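Local coordinates for protein QdtA (Thermoanaerobacterium thermosaccharolyticum, PDB 4ZU5) that belongs to the WxcM-like family of the cupin superfamily and carries bound thymidine, at residues 1-6 and 71-76; 54-59 and 110-115; 94-99 and 123-128. All coordinates share one frame; numbering follows the deposited sequence.

Interaction 1. Residues 1-6 and 71-76; sequences MLYNVA and LKIPDE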
# COMPACT_ATOMS: atom_id res chain seq x y z
N MET A 1 4.26 -21.12 -19.50
CA MET A 1 4.34 -22.26 -18.56
C MET A 1 3.83 -21.81 -17.20
O MET A 1 2.84 -22.35 -16.73
CB MET A 1 5.75 -22.89 -18.51
CG MET A 1 5.72 -24.41 -18.57
SD MET A 1 6.65 -25.17 -19.93
CE MET A 1 5.62 -26.57 -20.40
N LEU A 2 4.42 -20.77 -16.60
CA LEU A 2 3.76 -20.19 -15.42
C LEU A 2 2.61 -19.22 -15.72
O LEU A 2 2.75 -18.01 -15.66
CB LEU A 2 4.72 -19.61 -14.40
CG LEU A 2 3.94 -19.58 -13.07
CD1 LEU A 2 3.87 -20.90 -12.33
CD2 LEU A 2 4.58 -18.54 -12.18
N TYR A 3 1.44 -19.81 -15.85
CA TYR A 3 0.20 -19.07 -16.12
C TYR A 3 -0.27 -18.20 -14.96
O TYR A 3 -0.04 -18.53 -13.82
CB TYR A 3 -0.92 -20.05 -16.45
CG TYR A 3 -0.75 -20.84 -17.71
CD1 TYR A 3 -0.57 -22.22 -17.68
CD2 TYR A 3 -0.77 -20.22 -18.95
CE1 TYR A 3 -0.41 -22.95 -18.85
CE2 TYR A 3 -0.59 -20.93 -20.11
CZ TYR A 3 -0.42 -22.30 -20.05
OH TYR A 3 -0.28 -22.96 -21.22
N ASN A 4 -1.01 -17.15 -15.28
CA ASN A 4 -1.80 -16.38 -14.33
C ASN A 4 -0.94 -15.52 -13.41
O ASN A 4 -1.34 -15.15 -12.30
CB ASN A 4 -2.79 -17.24 -13.54
CG ASN A 4 -3.82 -17.94 -14.42
OD1 ASN A 4 -3.78 -17.91 -15.68
ND2 ASN A 4 -4.79 -18.53 -13.76
N VAL A 5 0.23 -15.17 -13.91
CA VAL A 5 1.19 -14.37 -13.18
C VAL A 5 1.86 -13.38 -14.10
O VAL A 5 2.14 -13.73 -15.25
CB VAL A 5 2.24 -15.31 -12.53
CG1 VAL A 5 3.34 -14.52 -11.85
CG2 VAL A 5 1.55 -16.18 -11.50
N ALA A 6 2.21 -12.18 -13.62
CA ALA A 6 2.98 -11.22 -14.40
C ALA A 6 3.70 -10.29 -13.47
O ALA A 6 3.25 -10.04 -12.36
CB ALA A 6 2.13 -10.38 -15.33
N LEU A 71 5.85 -19.33 -6.31
CA LEU A 71 4.62 -19.50 -7.03
C LEU A 71 4.58 -20.91 -7.58
O LEU A 71 5.55 -21.39 -8.16
CB LEU A 71 4.53 -18.54 -8.22
CG LEU A 71 4.80 -17.09 -7.83
CD1 LEU A 71 5.18 -16.25 -9.05
CD2 LEU A 71 3.55 -16.56 -7.17
N LYS A 72 3.42 -21.54 -7.46
CA LYS A 72 3.29 -22.82 -8.09
C LYS A 72 1.90 -23.18 -8.57
O LYS A 72 0.88 -22.79 -8.01
CB LYS A 72 3.89 -23.88 -7.17
CG LYS A 72 2.96 -24.88 -6.55
CD LYS A 72 3.63 -25.35 -5.26
CE LYS A 72 4.23 -26.74 -5.40
NZ LYS A 72 4.72 -27.09 -4.03
N ILE A 73 1.89 -23.93 -9.67
CA ILE A 73 0.71 -24.55 -10.17
C ILE A 73 1.17 -25.98 -10.43
O ILE A 73 2.37 -26.28 -10.36
CB ILE A 73 0.23 -23.87 -11.48
CG1 ILE A 73 1.28 -23.95 -12.60
CG2 ILE A 73 -0.02 -22.40 -11.22
CD1 ILE A 73 0.84 -23.34 -13.93
N PRO A 74 0.25 -26.83 -10.86
CA PRO A 74 0.68 -28.21 -11.05
C PRO A 74 1.84 -28.31 -12.04
O PRO A 74 1.83 -27.67 -13.10
CB PRO A 74 -0.59 -28.89 -11.55
CG PRO A 74 -1.68 -28.10 -10.89
CD PRO A 74 -1.20 -26.68 -11.03
N ASP A 75 2.88 -29.02 -11.61
CA ASP A 75 4.01 -29.34 -12.46
C ASP A 75 4.91 -28.14 -12.66
O ASP A 75 5.92 -28.25 -13.32
CB ASP A 75 3.55 -29.86 -13.83
CG ASP A 75 2.82 -31.21 -13.74
OD1 ASP A 75 3.12 -32.00 -12.81
OD2 ASP A 75 1.95 -31.50 -14.61
N GLU A 76 4.58 -26.97 -12.10
CA GLU A 76 5.45 -25.84 -12.35
C GLU A 76 5.70 -25.04 -11.09
O GLU A 76 4.80 -24.83 -10.31
CB GLU A 76 4.83 -24.97 -13.44
CG GLU A 76 5.80 -23.97 -14.06
CD GLU A 76 6.90 -24.65 -14.85
OE1 GLU A 76 8.09 -24.50 -14.46
OE2 GLU A 76 6.56 -25.35 -15.82

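Interaction 2. Residues 54-59 and 110-115; sequences KKLHQV and VLASEY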
# COMPACT_ATOMS: atom_id res chain seq x y z
N LYS A 54 -9.76 -18.84 -5.85
CA LYS A 54 -10.46 -19.09 -7.13
C LYS A 54 -10.84 -17.82 -7.89
O LYS A 54 -10.92 -17.82 -9.12
CB LYS A 54 -11.74 -19.91 -6.93
CG LYS A 54 -11.63 -21.22 -6.14
CD LYS A 54 -11.92 -21.07 -4.63
CE LYS A 54 -13.36 -21.38 -4.20
NZ LYS A 54 -13.59 -22.86 -4.09
N LYS A 55 -11.14 -16.73 -7.20
CA LYS A 55 -11.74 -15.57 -7.90
C LYS A 55 -10.96 -14.25 -7.71
O LYS A 55 -11.20 -13.27 -8.39
CB LYS A 55 -13.17 -15.38 -7.38
CG LYS A 55 -14.13 -16.41 -7.99
CD LYS A 55 -15.34 -16.77 -7.15
CE LYS A 55 -15.74 -15.65 -6.20
NZ LYS A 55 -17.13 -15.84 -5.67
N LEU A 56 -10.08 -14.21 -6.74
CA LEU A 56 -9.36 -13.02 -6.35
C LEU A 56 -8.17 -12.74 -7.29
O LEU A 56 -7.46 -13.65 -7.69
CB LEU A 56 -8.85 -13.24 -4.93
CG LEU A 56 -8.16 -12.05 -4.27
CD1 LEU A 56 -9.15 -10.90 -4.12
CD2 LEU A 56 -7.55 -12.38 -2.92
N HIS A 57 -7.91 -11.45 -7.53
CA HIS A 57 -6.75 -11.02 -8.31
C HIS A 57 -6.03 -10.11 -7.34
O HIS A 57 -6.67 -9.42 -6.55
CB HIS A 57 -7.18 -10.30 -9.60
CG HIS A 57 -7.92 -11.17 -10.57
ND1 HIS A 57 -7.34 -11.70 -11.71
CD2 HIS A 57 -9.22 -11.54 -10.61
CE1 HIS A 57 -8.23 -12.46 -12.34
NE2 HIS A 57 -9.37 -12.39 -11.67
N GLN A 58 -4.70 -10.21 -7.33
CA GLN A 58 -3.86 -9.50 -6.39
C GLN A 58 -2.63 -9.01 -7.12
O GLN A 58 -2.21 -9.62 -8.12
CB GLN A 58 -3.36 -10.51 -5.37
CG GLN A 58 -4.43 -11.00 -4.42
CD GLN A 58 -3.80 -11.71 -3.22
OE1 GLN A 58 -2.78 -12.38 -3.33
NE2 GLN A 58 -4.37 -11.49 -2.06
N VAL A 59 -2.02 -7.97 -6.56
CA VAL A 59 -0.69 -7.53 -6.94
C VAL A 59 0.12 -7.40 -5.68
O VAL A 59 -0.27 -6.71 -4.77
CB VAL A 59 -0.78 -6.20 -7.69
CG1 VAL A 59 0.58 -5.57 -7.92
CG2 VAL A 59 -1.45 -6.43 -9.05
N VAL A 110 0.04 -5.75 -0.51
CA VAL A 110 -0.80 -6.49 -1.43
C VAL A 110 -2.02 -5.64 -1.73
O VAL A 110 -2.66 -5.15 -0.83
CB VAL A 110 -1.22 -7.83 -0.80
CG1 VAL A 110 -2.14 -8.64 -1.73
CG2 VAL A 110 0.04 -8.61 -0.38
N LEU A 111 -2.32 -5.48 -3.01
CA LEU A 111 -3.56 -4.89 -3.48
C LEU A 111 -4.47 -6.01 -3.99
O LEU A 111 -4.01 -6.90 -4.66
CB LEU A 111 -3.29 -3.93 -4.64
CG LEU A 111 -2.09 -3.01 -4.47
CD1 LEU A 111 -1.82 -2.18 -5.73
CD2 LEU A 111 -2.21 -2.14 -3.24
N ALA A 112 -5.75 -5.98 -3.66
CA ALA A 112 -6.66 -7.09 -3.86
C ALA A 112 -7.92 -6.58 -4.50
O ALA A 112 -8.41 -5.51 -4.14
CB ALA A 112 -6.99 -7.76 -2.53
N SER A 113 -8.44 -7.38 -5.42
CA SER A 113 -9.63 -7.05 -6.22
C SER A 113 -10.99 -7.27 -5.51
O SER A 113 -12.02 -6.85 -6.04
CB SER A 113 -9.64 -7.85 -7.54
OG SER A 113 -9.94 -9.22 -7.36
N GLU A 114 -10.99 -7.91 -4.36
CA GLU A 114 -12.20 -8.11 -3.60
C GLU A 114 -12.00 -7.99 -2.13
O GLU A 114 -10.92 -8.18 -1.60
CB GLU A 114 -12.78 -9.51 -3.85
CG GLU A 114 -13.09 -9.79 -5.30
CD GLU A 114 -14.25 -8.98 -5.84
OE1 GLU A 114 -14.98 -8.30 -5.07
OE2 GLU A 114 -14.39 -9.06 -7.08
N TYR A 115 -13.08 -7.67 -1.42
CA TYR A 115 -13.02 -7.83 0.03
C TYR A 115 -12.75 -9.28 0.41
O TYR A 115 -13.08 -10.19 -0.34
CB TYR A 115 -14.35 -7.41 0.70
CG TYR A 115 -14.79 -6.01 0.31
CD1 TYR A 115 -15.68 -5.81 -0.75
CD2 TYR A 115 -14.30 -4.89 0.98
CE1 TYR A 115 -16.07 -4.53 -1.14
CE2 TYR A 115 -14.70 -3.61 0.64
CZ TYR A 115 -15.58 -3.42 -0.42
OH TYR A 115 -16.00 -2.15 -0.79

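Interaction 3. Residues 94-99 and 123-128; sequences LVWREM and RNYDFY. Unlike the reference sequence in segment 94-99: Leu94 (reference Phe), Val95 (reference Leu).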
# COMPACT_ATOMS: atom_id res chain seq x y z
N LEU A 94 -5.94 -19.37 -8.85
CA LEU A 94 -5.47 -20.74 -8.81
C LEU A 94 -3.99 -20.86 -8.98
O LEU A 94 -3.48 -21.86 -9.49
CB LEU A 94 -6.16 -21.55 -9.88
CG LEU A 94 -7.63 -21.82 -9.54
CD1 LEU A 94 -8.22 -22.62 -10.67
CD2 LEU A 94 -7.88 -22.51 -8.20
N VAL A 95 -3.29 -19.89 -8.42
CA VAL A 95 -1.88 -20.01 -8.28
C VAL A 95 -1.61 -20.13 -6.79
O VAL A 95 -2.13 -19.36 -6.01
CB VAL A 95 -1.20 -18.75 -8.80
CG1 VAL A 95 0.29 -18.78 -8.50
CG2 VAL A 95 -1.41 -18.62 -10.32
N TRP A 96 -0.81 -21.12 -6.38
CA TRP A 96 -0.47 -21.32 -4.97
C TRP A 96 0.74 -20.48 -4.67
O TRP A 96 1.73 -20.47 -5.43
CB TRP A 96 -0.17 -22.83 -4.70
CG TRP A 96 0.20 -23.21 -3.28
CD1 TRP A 96 1.45 -23.27 -2.76
CD2 TRP A 96 -0.67 -23.65 -2.24
NE1 TRP A 96 1.42 -23.68 -1.44
CE2 TRP A 96 0.13 -23.93 -1.10
CE3 TRP A 96 -2.04 -23.76 -2.12
CZ2 TRP A 96 -0.41 -24.33 0.12
CZ3 TRP A 96 -2.56 -24.22 -0.93
CH2 TRP A 96 -1.74 -24.46 0.19
N ARG A 97 0.74 -19.83 -3.52
CA ARG A 97 1.95 -19.11 -3.18
C ARG A 97 2.38 -19.20 -1.74
O ARG A 97 1.57 -19.41 -0.84
CB ARG A 97 1.90 -17.66 -3.65
CG ARG A 97 1.29 -16.70 -2.68
CD ARG A 97 -0.12 -17.13 -2.35
NE ARG A 97 -0.99 -17.31 -3.52
CZ ARG A 97 -1.75 -16.35 -4.04
NH1 ARG A 97 -1.70 -15.13 -3.52
NH2 ARG A 97 -2.57 -16.63 -5.05
N GLU A 98 3.69 -19.06 -1.59
CA GLU A 98 4.40 -18.95 -0.29
C GLU A 98 5.42 -17.83 -0.38
O GLU A 98 5.94 -17.49 -1.45
CB GLU A 98 5.08 -20.29 -0.00
CG GLU A 98 4.11 -21.46 0.07
CD GLU A 98 4.76 -22.81 -0.07
OE1 GLU A 98 6.00 -22.84 -0.03
OE2 GLU A 98 4.01 -23.80 -0.20
N MET A 99 5.71 -17.20 0.74
CA MET A 99 6.63 -16.10 0.77
C MET A 99 7.69 -16.34 1.84
O MET A 99 7.37 -16.81 2.92
CB MET A 99 5.88 -14.82 1.10
CG MET A 99 4.79 -14.41 0.11
SD MET A 99 3.19 -15.04 0.55
CE MET A 99 2.67 -13.69 1.61
N ARG A 123 -7.02 -23.05 1.42
CA ARG A 123 -5.90 -23.36 2.30
C ARG A 123 -5.50 -24.84 2.26
O ARG A 123 -4.44 -25.22 2.70
CB ARG A 123 -6.24 -22.97 3.73
CG ARG A 123 -6.08 -21.48 3.96
CD ARG A 123 -6.87 -20.99 5.17
NE ARG A 123 -6.90 -19.52 5.19
CZ ARG A 123 -5.81 -18.76 5.28
NH1 ARG A 123 -4.60 -19.29 5.38
NH2 ARG A 123 -5.94 -17.44 5.26
N ASN A 124 -6.37 -25.68 1.73
CA ASN A 124 -6.06 -27.10 1.64
C ASN A 124 -5.30 -27.39 0.39
O ASN A 124 -5.80 -27.25 -0.72
CB ASN A 124 -7.34 -27.92 1.67
CG ASN A 124 -7.06 -29.40 1.76
OD1 ASN A 124 -6.58 -30.01 0.82
ND2 ASN A 124 -7.33 -29.98 2.91
N TYR A 125 -4.07 -27.83 0.56
CA TYR A 125 -3.22 -28.06 -0.58
C TYR A 125 -3.77 -29.12 -1.51
O TYR A 125 -3.68 -28.97 -2.72
CB TYR A 125 -1.81 -28.38 -0.13
CG TYR A 125 -0.84 -28.51 -1.28
CD1 TYR A 125 -0.39 -27.39 -1.97
CD2 TYR A 125 -0.43 -29.75 -1.73
CE1 TYR A 125 0.47 -27.50 -3.04
CE2 TYR A 125 0.47 -29.88 -2.77
CZ TYR A 125 0.91 -28.77 -3.45
OH TYR A 125 1.73 -28.90 -4.54
N ASP A 126 -4.40 -30.17 -0.97
CA ASP A 126 -4.93 -31.23 -1.86
C ASP A 126 -6.13 -30.75 -2.68
O ASP A 126 -6.28 -31.11 -3.83
CB ASP A 126 -5.34 -32.49 -1.08
CG ASP A 126 -4.16 -33.19 -0.43
OD1 ASP A 126 -3.06 -33.25 -1.00
OD2 ASP A 126 -4.34 -33.68 0.69
N PHE A 127 -6.95 -29.93 -2.07
CA PHE A 127 -8.07 -29.33 -2.78
C PHE A 127 -7.55 -28.37 -3.84
O PHE A 127 -8.04 -28.36 -4.95
CB PHE A 127 -9.00 -28.60 -1.80
CG PHE A 127 -10.23 -28.01 -2.48
CD1 PHE A 127 -11.15 -28.84 -3.12
CD2 PHE A 127 -10.44 -26.62 -2.54
CE1 PHE A 127 -12.25 -28.31 -3.79
CE2 PHE A 127 -11.56 -26.09 -3.17
CZ PHE A 127 -12.47 -26.94 -3.79
N TYR A 128 -6.56 -27.55 -3.48
CA TYR A 128 -5.96 -26.65 -4.43
C TYR A 128 -5.58 -27.46 -5.66
O TYR A 128 -6.00 -27.18 -6.77
CB TYR A 128 -4.72 -25.93 -3.89
CG TYR A 128 -3.93 -25.32 -5.00
CD1 TYR A 128 -4.43 -24.22 -5.68
CD2 TYR A 128 -2.79 -25.92 -5.48
CE1 TYR A 128 -3.80 -23.74 -6.80
CE2 TYR A 128 -2.15 -25.43 -6.60
CZ TYR A 128 -2.64 -24.32 -7.25
OH TYR A 128 -1.98 -23.89 -8.37

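Interaction 1. Residues 1-6 and 71-76
The backbone N-H of Glu76 donates to Ile73 O over 2.9 Å, and in return Ile73 N donates to Glu76 O, so the two residues that receive Leu2 are held side by side across a tight turn. This is a two-residue beta hairpin closed by a type II turn, with Pro74 and Asp75 at its corner. Leu2 comes down on the pair: its CD1 methyl lies 4.0 Å from Ile73 CG1, which chi1 of 61° sets against it, and equally far from Glu76 CG, touching the aliphatic part of the glutamate, whose OE1 is in a salt bridge with Lys78. The other branch, Leu2 CD2, meets Leu71 CD1 at 3.9 Å, the two side chains crossing at about a right angle. With CG anti to the backbone N (chi1 -158°), Leu2 carries its two methyls to different partners.

In the cupin fold two antiparallel sheets pack against each other, and the contact spans them: strand 5-9 is an outermost strand of one, strand 67-73 belongs to the other. Val5 CG1 and Leu71 CD1 approach tip to tip at 3.8 Å, while Leu71 also rests on Ile91 and Val5 on Leu89 of the strand beside 5-9.

Before the strand begins, Leu2 is the centre of an inverse gamma turn, closed by a weak bond from Tyr3 N to Met1 O. Ile73 CD1 lies close to that turn, 3.6 Å from Met1 O and 4.2 Å from Tyr3 CD1. The same isoleucine side chain also packs on Tyr128 and Val95.

Interaction 2. Residues 54-59 and 110-115
Val59 and Leu111 exchange two backbone hydrogen bonds, the usual two of an antiparallel hydrogen-bonded pair: Val59 N to Leu111 O and Leu111 N to Val59 O, each 3.0 Å. Further along, His57 and Ser113 form a second pair of bonds, which includes a side chain. Ser113 N donates to His57 O over 2.9 Å, but the return bond from His57 N ends on Ser113 OG, 3.0 Å away. OG lies between the backbone N and carbonyl carbon of its own residue (chi1 73°), and in this way the serine hydroxyl does the work of a strand carbonyl just past the end of strand 107-112.

Weaker CA-H...O contacts fill the gaps, the shortest from Gln58 CA to Leu111 O at 3.1 Å. These strands, 58-64 and 107-112, are neighbours in an antiparallel sheet of the cupin fold, and Gln58 opposite Ala112 is a non-hydrogen-bonded pair.

Among the apolar contacts, Leu56 brings one methyl toward Ala112, Ser113 and Glu114: its CD1 is 4.1 Å from Ala112 CB, 3.9 Å from Glu114 CB and close to Glu114 N. Leu56 also touches Arg35, a residue of the thymidine pocket.

The side chain of Gln58 crosses that of Val110 obliquely, with NE2 3.6 Å from Val110 CG1. Both ends of this buried amide are satisfied elsewhere, OE1 by Arg97 and NE2 by Tyr37, which fixes which way round it lies. Its side chain is about 7 Å from thymidine at the nearest atoms.

Interaction 3. Residues 94-99 and 123-128
An aromatic cluster of Trp96, Tyr125 and Tyr128 fastens the start of the C-terminal helix 125-136 to strand 96-100 of a cupin beta sheet. Tyr125 presents its ring edge to the indole face in a T-shaped (edge-to-face) pair, with the planes at 80°. The atom that does the touching is CD1, which stands over the centre of the indole and is 3.6 Å from Trp96 CE2. Arg123 O approaches the indole from a different direction, at the edge near CH2.

Tyr128, one helical turn on from Tyr125, meets the same tryptophan obliquely, with the six-membered ring and the phenol plane inclined at 46°. Trp96 CB lies over the phenol face, 4.0 Å from the ring centroid, a CH-pi contact displaced somewhat toward the rim. Anti to its backbone N (chi1 165°), Tyr128 CG is set beside Trp96 CE3, 3.8 Å away. At the far end of the ring, Tyr128 OH donates to Leu94 O over 2.8 Å from well above that carbonyl's plane; Lys72 O of the neighbouring strand is a second polar neighbour of the hydroxyl.

Two polar devices hold the partners in place. Asn124 is the N-cap of the helix, its OD1 accepting from Phe127 N at 2.9 Å and weakly from Asp126 N. On the strand, Trp96 NE1 donates in the plane of its ring to the anti side of Glu98 OE2, also 2.9 Å away, and the other carboxylate oxygen is in a salt bridge with Arg70. Tryptophan's one N-H is thus satisfied in a buried setting and its ring fixed in rotation. The neighbouring carboxylate would be expected to make the indole face somewhat richer in electrons, which should favour the ring C-H that Tyr125 points at it.

The contacts work at three levels of the fold. Interaction 2 lies within the sheet of strands 58-64 and 107-112; interaction 1 spans from edge strand 5-9 of that sheet to strand 67-73 of the second; interaction 3 lays the C-terminal helix on the second sheet. Between centres, interactions 1 and 3 are about 12 Å apart, 2 and 3 about 15 Å, and 1 and 2, which do not touch, about 17 Å. Interaction 1 meets 3 through neighbouring strands 67-73 and 96-100, where Lys72 N probably bonds to Trp96 O; 2 meets 3 at Gln58 and Arg97. Along the chain interaction 1 closes before interaction 3 opens, while interaction 2 crosses both, so segments distant in sequence interlace in one domain.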